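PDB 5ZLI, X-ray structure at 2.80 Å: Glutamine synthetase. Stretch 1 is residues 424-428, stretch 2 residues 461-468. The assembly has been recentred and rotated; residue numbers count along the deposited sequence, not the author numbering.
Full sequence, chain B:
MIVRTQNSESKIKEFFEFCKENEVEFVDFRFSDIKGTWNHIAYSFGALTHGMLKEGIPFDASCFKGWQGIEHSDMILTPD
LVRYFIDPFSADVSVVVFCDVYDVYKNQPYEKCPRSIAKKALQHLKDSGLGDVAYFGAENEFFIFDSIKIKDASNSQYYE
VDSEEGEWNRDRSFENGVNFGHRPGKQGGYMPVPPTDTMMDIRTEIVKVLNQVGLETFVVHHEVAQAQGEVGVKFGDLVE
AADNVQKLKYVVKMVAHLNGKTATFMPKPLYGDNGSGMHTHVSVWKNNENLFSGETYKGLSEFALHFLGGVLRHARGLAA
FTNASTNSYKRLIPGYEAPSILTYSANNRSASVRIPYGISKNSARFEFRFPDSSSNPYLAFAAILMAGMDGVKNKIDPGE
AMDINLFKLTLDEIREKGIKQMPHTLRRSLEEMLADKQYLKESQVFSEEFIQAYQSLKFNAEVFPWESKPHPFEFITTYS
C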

# COMPACT_ATOMS: atom_id res chain seq x y z
N HIS B 424 -31.65 30.61 -27.88
CA HIS B 424 -30.44 29.89 -27.52
C HIS B 424 -30.25 29.72 -26.03
O HIS B 424 -29.58 28.78 -25.60
CB HIS B 424 -29.23 30.63 -28.05
CG HIS B 424 -29.08 30.57 -29.53
ND1 HIS B 424 -29.32 31.65 -30.34
CD2 HIS B 424 -28.60 29.59 -30.33
CE1 HIS B 424 -29.06 31.33 -31.59
NE2 HIS B 424 -28.61 30.08 -31.61
N THR B 425 -30.81 30.60 -25.23
CA THR B 425 -30.68 30.49 -23.80
C THR B 425 -32.06 30.60 -23.18
O THR B 425 -32.99 31.15 -23.79
CB THR B 425 -29.72 31.57 -23.25
OG1 THR B 425 -30.13 32.86 -23.72
CG2 THR B 425 -28.31 31.31 -23.67
N LEU B 426 -32.17 30.10 -21.95
CA LEU B 426 -33.38 30.29 -21.16
C LEU B 426 -33.63 31.76 -20.85
O LEU B 426 -34.80 32.17 -20.69
CB LEU B 426 -33.26 29.50 -19.86
CG LEU B 426 -34.39 29.65 -18.86
CD1 LEU B 426 -35.70 29.29 -19.49
CD2 LEU B 426 -34.04 28.77 -17.67
N ARG B 427 -32.57 32.56 -20.73
CA ARG B 427 -32.77 33.98 -20.46
C ARG B 427 -33.52 34.64 -21.61
O ARG B 427 -34.47 35.39 -21.38
CB ARG B 427 -31.42 34.68 -20.25
CG ARG B 427 -31.51 36.20 -20.34
CD ARG B 427 -30.18 36.81 -20.06
NE ARG B 427 -29.95 36.92 -18.64
CZ ARG B 427 -30.25 37.99 -17.93
NH1 ARG B 427 -30.79 39.03 -18.55
NH2 ARG B 427 -30.02 38.02 -16.63
N ARG B 428 -33.12 34.35 -22.86
CA ARG B 428 -33.85 34.95 -23.96
C ARG B 428 -35.26 34.38 -24.04
O ARG B 428 -36.20 35.13 -24.27
CB ARG B 428 -33.06 34.79 -25.28
CG ARG B 428 -33.09 36.07 -26.16
CD ARG B 428 -32.13 36.00 -27.34
NE ARG B 428 -32.32 34.80 -28.17
CZ ARG B 428 -31.51 34.45 -29.16
NH1 ARG B 428 -31.73 33.35 -29.88
NH2 ARG B 428 -30.46 35.21 -29.41
N ALA B 461 -33.10 30.22 -9.90
CA ALA B 461 -32.67 28.83 -9.79
C ALA B 461 -31.64 28.45 -10.86
O ALA B 461 -30.62 27.84 -10.54
CB ALA B 461 -33.87 27.89 -9.89
N GLU B 462 -31.86 28.86 -12.11
CA GLU B 462 -31.11 28.37 -13.27
C GLU B 462 -30.22 29.39 -13.95
O GLU B 462 -29.10 29.07 -14.32
CB GLU B 462 -32.05 27.75 -14.30
CG GLU B 462 -32.46 26.30 -14.02
CD GLU B 462 -33.87 26.14 -13.48
OE1 GLU B 462 -34.26 24.98 -13.21
OE2 GLU B 462 -34.59 27.15 -13.32
N VAL B 463 -30.71 30.60 -14.20
CA VAL B 463 -29.97 31.53 -15.04
C VAL B 463 -28.83 32.19 -14.25
O VAL B 463 -27.65 32.03 -14.59
CB VAL B 463 -30.91 32.58 -15.65
CG1 VAL B 463 -30.09 33.51 -16.51
CG2 VAL B 463 -31.98 31.90 -16.51
N PHE B 464 -29.18 32.92 -13.19
CA PHE B 464 -28.18 33.60 -12.38
C PHE B 464 -27.08 32.66 -11.87
O PHE B 464 -25.93 33.13 -11.73
CB PHE B 464 -28.84 34.32 -11.19
CG PHE B 464 -29.79 35.43 -11.57
CD1 PHE B 464 -29.39 36.43 -12.45
CD2 PHE B 464 -31.04 35.52 -11.00
CE1 PHE B 464 -30.25 37.47 -12.79
CE2 PHE B 464 -31.90 36.54 -11.34
CZ PHE B 464 -31.51 37.53 -12.23
N PRO B 465 -27.35 31.41 -11.50
CA PRO B 465 -26.24 30.50 -11.19
C PRO B 465 -25.41 30.03 -12.39
O PRO B 465 -24.20 29.81 -12.25
CB PRO B 465 -26.94 29.34 -10.47
CG PRO B 465 -28.17 29.95 -9.90
CD PRO B 465 -28.62 30.91 -10.96
N TRP B 466 -26.03 29.76 -13.53
CA TRP B 466 -25.26 29.37 -14.71
C TRP B 466 -24.49 30.54 -15.31
O TRP B 466 -23.43 30.33 -15.93
CB TRP B 466 -26.19 28.75 -15.75
CG TRP B 466 -25.54 28.35 -17.03
CD1 TRP B 466 -24.57 27.39 -17.22
CD2 TRP B 466 -25.79 28.91 -18.31
NE1 TRP B 466 -24.22 27.31 -18.55
CE2 TRP B 466 -24.96 28.24 -19.24
CE3 TRP B 466 -26.65 29.91 -18.77
CZ2 TRP B 466 -24.97 28.54 -20.59
CZ3 TRP B 466 -26.65 30.21 -20.10
CH2 TRP B 466 -25.83 29.52 -21.01
N GLU B 467 -25.04 31.77 -15.24
CA GLU B 467 -24.35 32.96 -15.73
C GLU B 467 -23.21 33.41 -14.82
O GLU B 467 -22.36 34.20 -15.26
CB GLU B 467 -25.34 34.13 -15.89
CG GLU B 467 -25.92 34.37 -17.31
CD GLU B 467 -27.04 35.45 -17.34
OE1 GLU B 467 -27.51 35.79 -18.46
OE2 GLU B 467 -27.46 35.96 -16.27
N SER B 468 -23.10 32.86 -13.62
CA SER B 468 -22.20 33.37 -12.61
C SER B 468 -21.22 32.35 -12.06
O SER B 468 -20.24 32.76 -11.45
CB SER B 468 -23.00 33.94 -11.42
OG SER B 468 -23.51 32.89 -10.61

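The salt bridge that joins these two stretches is short but poorly aimed. Arg-427 NE lies 2.7 Å from Glu-467 OE1, yet the N-H...acceptor angle is just 117°, so the hydrogen bond within the ion pair is weak. A second weak bond runs from Arg-427 NH2 to Glu-467 OE2 at 3.3 Å, with an angle of 137°. The carboxylate thus engages two nitrogens of one guanidinium, but OE1 sits obliquely to the guanidinium plane, and charge attraction probably contributes more here than directional bonding. Arginine suits this place because its long side chain can reach across to a buried glutamate while its remaining nitrogen, NH1, is hydrogen-bonded elsewhere in the structure.

The same side chain also meets apolar neighbours. Val-463 CG1 lies 4.0 Å from Arg-427 NE, and Phe-464 CE1 approaches the edge of the guanidinium, 3.9 Å from Arg-427 NH2. Although the CA-to-CB bond of Phe-464 points sideways, the end of its side chain comes nearer to the other stretch.

Beside this polar link is a hydrocarbon contact. Leu-426 CD2 packs 3.9 Å from Val-463 CG2 and 4.0 Å from Glu-462 CB; branched aliphatic side chains suit such a buried position, and the glutamate contributes a methylene here rather than its charge. Further along, Thr-425 CG2 touches the edge of the Trp-466 ring, 4.1 Å from CH2.

Thr-425 has a second task. It occupies the N-cap position, and its OG1 accepts a weak capping bond from Arg-428 N at 3.4 Å, so hydroxyl and methyl serve different partners. Within the second stretch, the backbone bond from Glu-467 N to Val-463 O, 2.7 Å long, ties the salt-bridging glutamate to the residue that packs against both Leu-426 and Arg-427.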